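Local coordinates for protein inner kinetochore subunit cnp3 (Schizosaccharomyces pombe, PDB 6O2D) that helps assemble the inner kinetochore platform on centromeric DNA for chromosome segregation, through a chain that here is its dimerising cupin domain, at residues E72-G76 against I125-K130; F91-K97 against M109-F115. All coordinates share one frame; numbering follows the deposited sequence.

Interaction 1 (E72-G76 against I125-K130); sequences EMPAG and IKNIGK
N127 grips the backbone of M73 and P74 with a single amide, a compact example of how one buried asparagine can tie together the ends of two strands. Its CB lies 3.5 Å from P74 O, so the side chain enters the contact against that carbonyl. CG, anti to the backbone N (chi1 -164°), carries the amide toward the 72-76 segment, where the two ends of the flat group part company. ND2 donates to two consecutive carbonyls, at 2.7 Å from M73 O and 2.9 Å from P74 O. Both bonds are weak, bent to little more than 120° at the hydrogen. On the other branch, OD1 turns back on its own chain and accepts from G129 N at 3.0 Å, a much straighter bond of 159° that closes an Asx turn. With OD1 anchored this way, the amide's rotation is probably fixed with its NH2 group facing the carbonyls. E131 O takes a further weak bond from ND2.

Toward the interior the contact becomes apolar. M73, a selenomethionine, bends at its last torsion and brings CE to 3.7 Å from I125 CG2, the two side chains crossing at about a right angle; I98 of strand 98-102 packs on both. At the outer end A75 CB lies near the carbonyl oxygens of G129 and K130 and comes 4.1 Å from K130 CD, on an exposed margin of the contact. G76 follows with a positive phi, which suits a glycine.

The Asx turn thus shapes the exit of strand 122-127, while ND2 of the same asparagine ties it to the exit of strand 66-73, the two strands belonging to different sheets of the cupin β-barrel.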
ATOM      1  N   GLU B  72      -4.960  -7.384  12.191  1.00 62.57           N
ATOM      2  CA  GLU B  72      -5.616  -8.687  12.284  1.00 74.08           C
ATOM      3  C   GLU B  72      -6.925  -8.544  13.046  1.00 78.11           C
ATOM      4  O   GLU B  72      -7.006  -7.768  13.998  1.00 73.84           O
ATOM      5  CB  GLU B  72      -4.776  -9.740  13.015  1.00 75.02           C
ATOM      6  CG  GLU B  72      -5.476 -11.081  13.059  1.00 93.51           C
ATOM      7  CD  GLU B  72      -4.767 -12.075  13.888  1.00101.67           C
ATOM      8  OE1 GLU B  72      -3.535 -12.178  13.724  1.00 79.82           O
ATOM      9  OE2 GLU B  72      -5.435 -12.721  14.721  1.00110.42           O
HETATM   10  N   MSE B  73      -7.937  -9.310  12.650  1.00 83.43           N
HETATM   11  CA  MSE B  73      -9.215  -9.273  13.347  1.00 77.96           C
HETATM   12  C   MSE B  73      -9.646 -10.673  13.757  1.00 79.80           C
HETATM   13  O   MSE B  73      -9.808 -11.559  12.913  1.00 75.70           O
HETATM   14  CB  MSE B  73     -10.249  -8.629  12.439  1.00 74.57           C
HETATM   15  CG  MSE B  73      -9.974  -7.158  12.324  1.00 86.86           C
HETATM   16 SE   MSE B  73     -11.356  -6.202  11.411  1.00106.26          SE
HETATM   17  CE  MSE B  73     -10.980  -6.740   9.582  1.00 97.19           C
ATOM     18  N   PRO B  74      -9.818 -10.880  15.057  1.00 81.42           N
ATOM     19  CA  PRO B  74     -10.267 -12.186  15.548  1.00 84.82           C
ATOM     20  C   PRO B  74     -11.661 -12.518  15.035  1.00 85.36           C
ATOM     21  O   PRO B  74     -12.345 -11.713  14.402  1.00 85.28           O
ATOM     22  CB  PRO B  74     -10.248 -12.021  17.073  1.00 87.00           C
ATOM     23  CG  PRO B  74      -9.411 -10.790  17.328  1.00 88.51           C
ATOM     24  CD  PRO B  74      -9.592  -9.912  16.144  1.00 83.32           C
ATOM     25  N   ALA B  75     -12.074 -13.750  15.304  1.00 90.95           N
ATOM     26  CA  ALA B  75     -13.392 -14.208  14.894  1.00 93.37           C
ATOM     27  C   ALA B  75     -14.476 -13.408  15.599  1.00 94.41           C
ATOM     28  O   ALA B  75     -14.405 -13.165  16.806  1.00 99.98           O
ATOM     29  CB  ALA B  75     -13.554 -15.695  15.209  1.00 97.44           C
ATOM     30  N   GLY B  76     -15.482 -12.990  14.836  1.00 91.46           N
ATOM     31  CA  GLY B  76     -16.547 -12.208  15.428  1.00 86.26           C
ATOM     32  C   GLY B  76     -16.191 -10.776  15.744  1.00 83.71           C
ATOM     33  O   GLY B  76     -16.864 -10.155  16.570  1.00 94.32           O
ATOM     34  N   ILE B 125     -15.573  -2.477   8.965  1.00 70.53           N
ATOM     35  CA  ILE B 125     -15.183  -3.839   8.594  1.00 71.11           C
ATOM     36  C   ILE B 125     -15.626  -4.804   9.686  1.00 72.45           C
ATOM     37  O   ILE B 125     -15.487  -4.520  10.880  1.00 85.75           O
ATOM     38  CB  ILE B 125     -13.669  -4.000   8.350  1.00 66.17           C
ATOM     39  CG1 ILE B 125     -13.040  -2.729   7.775  1.00 59.54           C
ATOM     40  CG2 ILE B 125     -13.436  -5.159   7.378  1.00 70.91           C
ATOM     41  CD1 ILE B 125     -11.540  -2.819   7.633  1.00 56.57           C
ATOM     42  N   LYS B 126     -16.124  -5.966   9.275  1.00 76.88           N
ATOM     43  CA  LYS B 126     -16.557  -7.014  10.194  1.00 88.55           C
ATOM     44  C   LYS B 126     -15.985  -8.356   9.756  1.00 80.22           C
ATOM     45  O   LYS B 126     -15.944  -8.652   8.560  1.00 72.21           O
ATOM     46  CB  LYS B 126     -18.091  -7.095  10.248  1.00 93.02           C
ATOM     47  CG  LYS B 126     -18.695  -6.751  11.593  1.00 93.62           C
ATOM     48  CD  LYS B 126     -19.986  -5.981  11.414  1.00109.61           C
ATOM     49  CE  LYS B 126     -20.634  -5.650  12.749  1.00 99.05           C
ATOM     50  NZ  LYS B 126     -21.666  -4.594  12.650  1.00 91.96           N
ATOM     51  N   ASN B 127     -15.488  -9.139  10.712  1.00 80.97           N
ATOM     52  CA  ASN B 127     -15.041 -10.500  10.427  1.00 87.45           C
ATOM     53  C   ASN B 127     -16.244 -11.442  10.379  1.00 78.61           C
ATOM     54  O   ASN B 127     -16.902 -11.675  11.403  1.00 81.56           O
ATOM     55  CB  ASN B 127     -14.029 -10.958  11.479  1.00 91.29           C
ATOM     56  CG  ASN B 127     -13.235 -12.187  11.042  1.00 84.05           C
ATOM     57  OD1 ASN B 127     -13.694 -12.975  10.210  1.00 87.41           O
ATOM     58  ND2 ASN B 127     -12.036 -12.344  11.592  1.00 79.66           N
ATOM     59  N   ILE B 128     -16.500 -12.018   9.204  1.00 78.95           N
ATOM     60  CA  ILE B 128     -17.636 -12.906   8.987  1.00 91.48           C
ATOM     61  C   ILE B 128     -17.183 -14.358   8.869  1.00 98.30           C
ATOM     62  O   ILE B 128     -17.964 -15.230   8.486  1.00 98.79           O
ATOM     63  CB  ILE B 128     -18.458 -12.482   7.759  1.00 90.58           C
ATOM     64  CG1 ILE B 128     -17.641 -12.690   6.480  1.00 87.36           C
ATOM     65  CG2 ILE B 128     -18.892 -11.031   7.904  1.00 82.55           C
ATOM     66  CD1 ILE B 128     -18.405 -12.462   5.200  1.00 82.28           C
ATOM     67  N   GLY B 129     -15.936 -14.644   9.230  1.00100.35           N
ATOM     68  CA  GLY B 129     -15.419 -15.992   9.181  1.00103.73           C
ATOM     69  C   GLY B 129     -14.916 -16.362  10.568  1.00108.78           C
ATOM     70  O   GLY B 129     -14.919 -15.531  11.482  1.00113.37           O
ATOM     71  N   LYS B 130     -14.508 -17.632  10.708  1.00108.46           N
ATOM     72  CA  LYS B 130     -14.018 -18.092  12.003  1.00101.13           C
ATOM     73  C   LYS B 130     -12.507 -18.244  12.048  1.00102.15           C
ATOM     74  O   LYS B 130     -11.970 -18.538  13.119  1.00103.08           O
ATOM     75  CB  LYS B 130     -14.716 -19.375  12.456  1.00101.10           C
ATOM     76  CG  LYS B 130     -16.207 -19.048  12.673  1.00108.21           C
ATOM     77  CD  LYS B 130     -16.481 -18.364  14.011  1.00111.29           C
ATOM     78  CE  LYS B 130     -17.631 -17.348  13.861  1.00115.92           C
ATOM     79  NZ  LYS B 130     -18.809 -17.695  13.030  1.00122.83           N
TER

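Interaction 2 (F91-K97 against M109-F115); sequences FCILQGK and MKKDGVF
F91 and F115 form a hydrogen-bonded antiparallel pair, F91 N giving to F115 O and F115 N to F91 O, at one side of the cupin barrel's five-stranded sheet. I93 N continues the pairing to G113 O, and D112 N returns a bond to I93 O from within the type II β turn K110-G113.

Packing is dense on the inner side. The F91 and F115 rings lie nearly parallel, planes at 22°, yet are slid apart with centroids 5.1 Å from each other, so they barely overlap and F115 CZ meets F91 CD2. F107 meets F115 edge-to-face. I93 crosses selenomethionine M109 at about a right angle, its CD1 against M109 CB at 3.4 Å, and C92 CB touches V114 CG1 on the other face.

The turn side is looser and polar. K111 CG is anti to the backbone N (chi1 164°), and bends at chi2 and chi4 bring NZ to L94 O, to which it donates a hydrogen bond. NZ also makes a long, weak ion pair with D112 of the second subunit, which extends the sheet by pairing with G113, V114 and F115. A leucine here, lacking the amine, would probably leave L94 O without that donor and the neighbouring D112 without its weak partner. The K111 NZ to L94 O bond measures 3.1 Å, in the carbonyl plane and on a lone pair, while K110 leads away after its CB passes G96 O at 3.2 Å.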
ATOM      1  N   PHE B  91      -6.433  -1.335   1.720  1.00 60.04           N
ATOM      2  CA  PHE B  91      -6.427  -2.587   2.461  1.00 52.65           C
ATOM      3  C   PHE B  91      -6.224  -3.723   1.478  1.00 58.22           C
ATOM      4  O   PHE B  91      -6.878  -3.752   0.430  1.00 55.66           O
ATOM      5  CB  PHE B  91      -7.722  -2.788   3.247  1.00 54.44           C
ATOM      6  CG  PHE B  91      -7.901  -1.808   4.362  1.00 59.58           C
ATOM      7  CD1 PHE B  91      -7.274  -2.006   5.580  1.00 54.13           C
ATOM      8  CD2 PHE B  91      -8.686  -0.684   4.192  1.00 49.04           C
ATOM      9  CE1 PHE B  91      -7.436  -1.102   6.610  1.00 48.90           C
ATOM     10  CE2 PHE B  91      -8.844   0.217   5.216  1.00 56.83           C
ATOM     11  CZ  PHE B  91      -8.218   0.006   6.428  1.00 50.97           C
ATOM     12  N   CYS B  92      -5.320  -4.648   1.806  1.00 57.50           N
ATOM     13  CA  CYS B  92      -5.174  -5.895   1.068  1.00 50.40           C
ATOM     14  C   CYS B  92      -5.400  -7.054   2.026  1.00 58.23           C
ATOM     15  O   CYS B  92      -4.738  -7.147   3.067  1.00 67.39           O
ATOM     16  CB  CYS B  92      -3.798  -6.002   0.406  1.00 52.92           C
ATOM     17  SG  CYS B  92      -3.609  -7.534  -0.567  1.00 64.19           S
ATOM     18  N   ILE B  93      -6.312  -7.946   1.659  1.00 53.24           N
ATOM     19  CA  ILE B  93      -6.772  -9.006   2.545  1.00 63.98           C
ATOM     20  C   ILE B  93      -5.908 -10.227   2.287  1.00 71.76           C
ATOM     21  O   ILE B  93      -5.996 -10.845   1.223  1.00 63.76           O
ATOM     22  CB  ILE B  93      -8.256  -9.318   2.330  1.00 70.96           C
ATOM     23  CG1 ILE B  93      -9.039  -8.010   2.271  1.00 81.85           C
ATOM     24  CG2 ILE B  93      -8.782 -10.263   3.418  1.00 57.21           C
ATOM     25  CD1 ILE B  93     -10.376  -8.142   1.666  1.00 84.74           C
ATOM     26  N   LEU B  94      -5.106 -10.596   3.280  1.00 70.34           N
ATOM     27  CA  LEU B  94      -4.208 -11.729   3.143  1.00 65.64           C
ATOM     28  C   LEU B  94      -4.851 -13.040   3.552  1.00 72.17           C
ATOM     29  O   LEU B  94      -4.471 -14.086   3.020  1.00 84.03           O
ATOM     30  CB  LEU B  94      -2.943 -11.495   3.971  1.00 58.26           C
ATOM     31  CG  LEU B  94      -2.142 -10.229   3.650  1.00 62.95           C
ATOM     32  CD1 LEU B  94      -0.784 -10.312   4.300  1.00 64.76           C
ATOM     33  CD2 LEU B  94      -2.004 -10.014   2.147  1.00 58.84           C
ATOM     34  N   GLN B  95      -5.815 -13.011   4.475  1.00 76.39           N
ATOM     35  CA  GLN B  95      -6.453 -14.236   4.941  1.00 81.24           C
ATOM     36  C   GLN B  95      -7.761 -13.894   5.644  1.00 80.61           C
ATOM     37  O   GLN B  95      -7.896 -12.825   6.245  1.00 72.74           O
ATOM     38  CB  GLN B  95      -5.528 -15.040   5.867  1.00 77.54           C
ATOM     39  CG  GLN B  95      -5.783 -14.876   7.353  1.00 79.19           C
ATOM     40  CD  GLN B  95      -5.067 -15.928   8.182  1.00 88.37           C
ATOM     41  OE1 GLN B  95      -4.284 -16.725   7.658  1.00 84.38           O
ATOM     42  NE2 GLN B  95      -5.331 -15.935   9.484  1.00 93.45           N
ATOM     43  N   GLY B  96      -8.719 -14.809   5.555  1.00 88.50           N
ATOM     44  CA  GLY B  96      -9.960 -14.678   6.291  1.00 87.91           C
ATOM     45  C   GLY B  96     -11.107 -14.226   5.414  1.00 89.59           C
ATOM     46  O   GLY B  96     -11.017 -14.168   4.183  1.00 85.30           O
ATOM     47  N   LYS B  97     -12.210 -13.881   6.080  1.00 86.10           N
ATOM     48  CA  LYS B  97     -13.400 -13.384   5.403  1.00 90.44           C
ATOM     49  C   LYS B  97     -13.907 -12.148   6.129  1.00 81.93           C
ATOM     50  O   LYS B  97     -14.064 -12.170   7.355  1.00 84.97           O
ATOM     51  CB  LYS B  97     -14.509 -14.447   5.378  1.00 99.76           C
ATOM     52  CG  LYS B  97     -14.017 -15.895   5.450  1.00104.00           C
ATOM     53  CD  LYS B  97     -15.168 -16.892   5.315  1.00113.58           C
ATOM     54  CE  LYS B  97     -14.880 -18.202   6.040  1.00118.02           C
ATOM     55  NZ  LYS B  97     -15.274 -18.202   7.472  1.00121.39           N
HETATM   56  N   MSE B 109     -15.354 -10.063   0.749  1.00 75.51           N
HETATM   57  CA  MSE B 109     -14.043 -10.154   0.139  1.00 72.71           C
HETATM   58  C   MSE B 109     -13.254 -11.127   0.984  1.00 78.16           C
HETATM   59  O   MSE B 109     -13.323 -11.070   2.214  1.00 80.31           O
HETATM   60  CB  MSE B 109     -13.341  -8.792   0.116  1.00 80.65           C
HETATM   61  CG  MSE B 109     -13.355  -8.076  -1.210  1.00 88.47           C
HETATM   62 SE   MSE B 109     -12.316  -6.433  -1.156  1.00 97.33          SE
HETATM   63  CE  MSE B 109     -12.756  -5.800  -2.944  1.00 77.05           C
ATOM     64  N   LYS B 110     -12.536 -12.046   0.352  1.00 75.55           N
ATOM     65  CA  LYS B 110     -11.492 -12.789   1.038  1.00 78.02           C
ATOM     66  C   LYS B 110     -10.161 -12.499   0.358  1.00 84.89           C
ATOM     67  O   LYS B 110      -9.960 -11.441  -0.245  1.00 84.20           O
ATOM     68  CB  LYS B 110     -11.712 -14.301   1.090  1.00 89.84           C
ATOM     69  CG  LYS B 110     -11.709 -15.027  -0.214  1.00 94.36           C
ATOM     70  CD  LYS B 110     -12.912 -15.915  -0.479  1.00 96.11           C
ATOM     71  CE  LYS B 110     -12.374 -16.664  -1.728  1.00101.85           C
ATOM     72  NZ  LYS B 110     -13.155 -17.975  -2.065  1.00106.19           N
ATOM     73  N   LYS B 111      -9.259 -13.478   0.465  1.00 82.17           N
ATOM     74  CA  LYS B 111      -7.855 -13.356   0.106  1.00 68.11           C
ATOM     75  C   LYS B 111      -7.684 -12.811  -1.304  1.00 67.32           C
ATOM     76  O   LYS B 111      -8.422 -13.170  -2.225  1.00 80.15           O
ATOM     77  CB  LYS B 111      -7.180 -14.737   0.209  1.00 82.83           C
ATOM     78  CG  LYS B 111      -5.819 -14.858  -0.495  1.00 83.65           C
ATOM     79  CD  LYS B 111      -4.774 -15.603   0.339  1.00 80.31           C
ATOM     80  CE  LYS B 111      -3.348 -15.346  -0.178  1.00 79.55           C
ATOM     81  NZ  LYS B 111      -2.446 -14.580   0.769  1.00 59.86           N
ATOM     82  N   ASP B 112      -6.737 -11.886  -1.438  1.00 65.56           N
ATOM     83  CA  ASP B 112      -6.349 -11.249  -2.694  1.00 74.59           C
ATOM     84  C   ASP B 112      -7.366 -10.230  -3.176  1.00 72.85           C
ATOM     85  O   ASP B 112      -7.345  -9.840  -4.346  1.00 64.93           O
ATOM     86  CB  ASP B 112      -6.065 -12.288  -3.788  1.00 78.39           C
ATOM     87  CG  ASP B 112      -4.834 -13.113  -3.487  1.00 84.51           C
ATOM     88  OD1 ASP B 112      -4.152 -12.822  -2.481  1.00 85.42           O
ATOM     89  OD2 ASP B 112      -4.541 -14.045  -4.263  1.00 92.30           O
ATOM     90  N   GLY B 113      -8.245  -9.769  -2.295  1.00 73.89           N
ATOM     91  CA  GLY B 113      -9.114  -8.649  -2.592  1.00 59.75           C
ATOM     92  C   GLY B 113      -8.501  -7.402  -1.978  1.00 60.86           C
ATOM     93  O   GLY B 113      -7.852  -7.470  -0.935  1.00 62.43           O
ATOM     94  N   VAL B 114      -8.676  -6.274  -2.660  1.00 64.66           N
ATOM     95  CA  VAL B 114      -8.226  -4.981  -2.162  1.00 65.27           C
ATOM     96  C   VAL B 114      -9.348  -3.966  -2.334  1.00 66.72           C
ATOM     97  O   VAL B 114     -10.110  -4.023  -3.305  1.00 61.29           O
ATOM     98  CB  VAL B 114      -6.941  -4.495  -2.867  1.00 58.72           C
ATOM     99  CG1 VAL B 114      -5.781  -5.420  -2.551  1.00 68.75           C
ATOM    100  CG2 VAL B 114      -7.156  -4.396  -4.369  1.00 65.53           C
ATOM    101  N   PHE B 115      -9.456  -3.046  -1.385  1.00 59.47           N
ATOM    102  CA  PHE B 115     -10.382  -1.939  -1.519  1.00 76.48           C
ATOM    103  C   PHE B 115      -9.727  -0.687  -0.958  1.00 68.25           C
ATOM    104  O   PHE B 115      -8.790  -0.758  -0.159  1.00 51.13           O
ATOM    105  CB  PHE B 115     -11.732  -2.233  -0.842  1.00 70.94           C
ATOM    106  CG  PHE B 115     -11.694  -2.190   0.656  1.00 69.59           C
ATOM    107  CD1 PHE B 115     -11.284  -3.292   1.382  1.00 69.93           C
ATOM    108  CD2 PHE B 115     -12.099  -1.058   1.342  1.00 70.88           C
ATOM    109  CE1 PHE B 115     -11.265  -3.258   2.763  1.00 68.61           C
ATOM    110  CE2 PHE B 115     -12.081  -1.020   2.721  1.00 63.32           C
ATOM    111  CZ  PHE B 115     -11.668  -2.120   3.431  1.00 62.58           C
TER

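Overall arrangement
Interaction 2 is nested within the chain loop that interaction 1 closes, and their centres lie about 12 Å apart. They meet at K97, whose O probably accepts a hydrogen bond from I128 N at 3.1 Å, joining the residue after the Asx asparagine to the end of 91-97. Beneath the surface, I98 touches M73 and I125 of interaction 1 and I93 of interaction 2, and L135 packs against M73, F91 and I93, so both contacts share the barrel's apolar interior. Their outward roles differ: interaction 1 ties strand ends within one subunit and touches no other chain of the assembly, whereas interaction 2 provides an edge through which the cupin dimer's sheet continues.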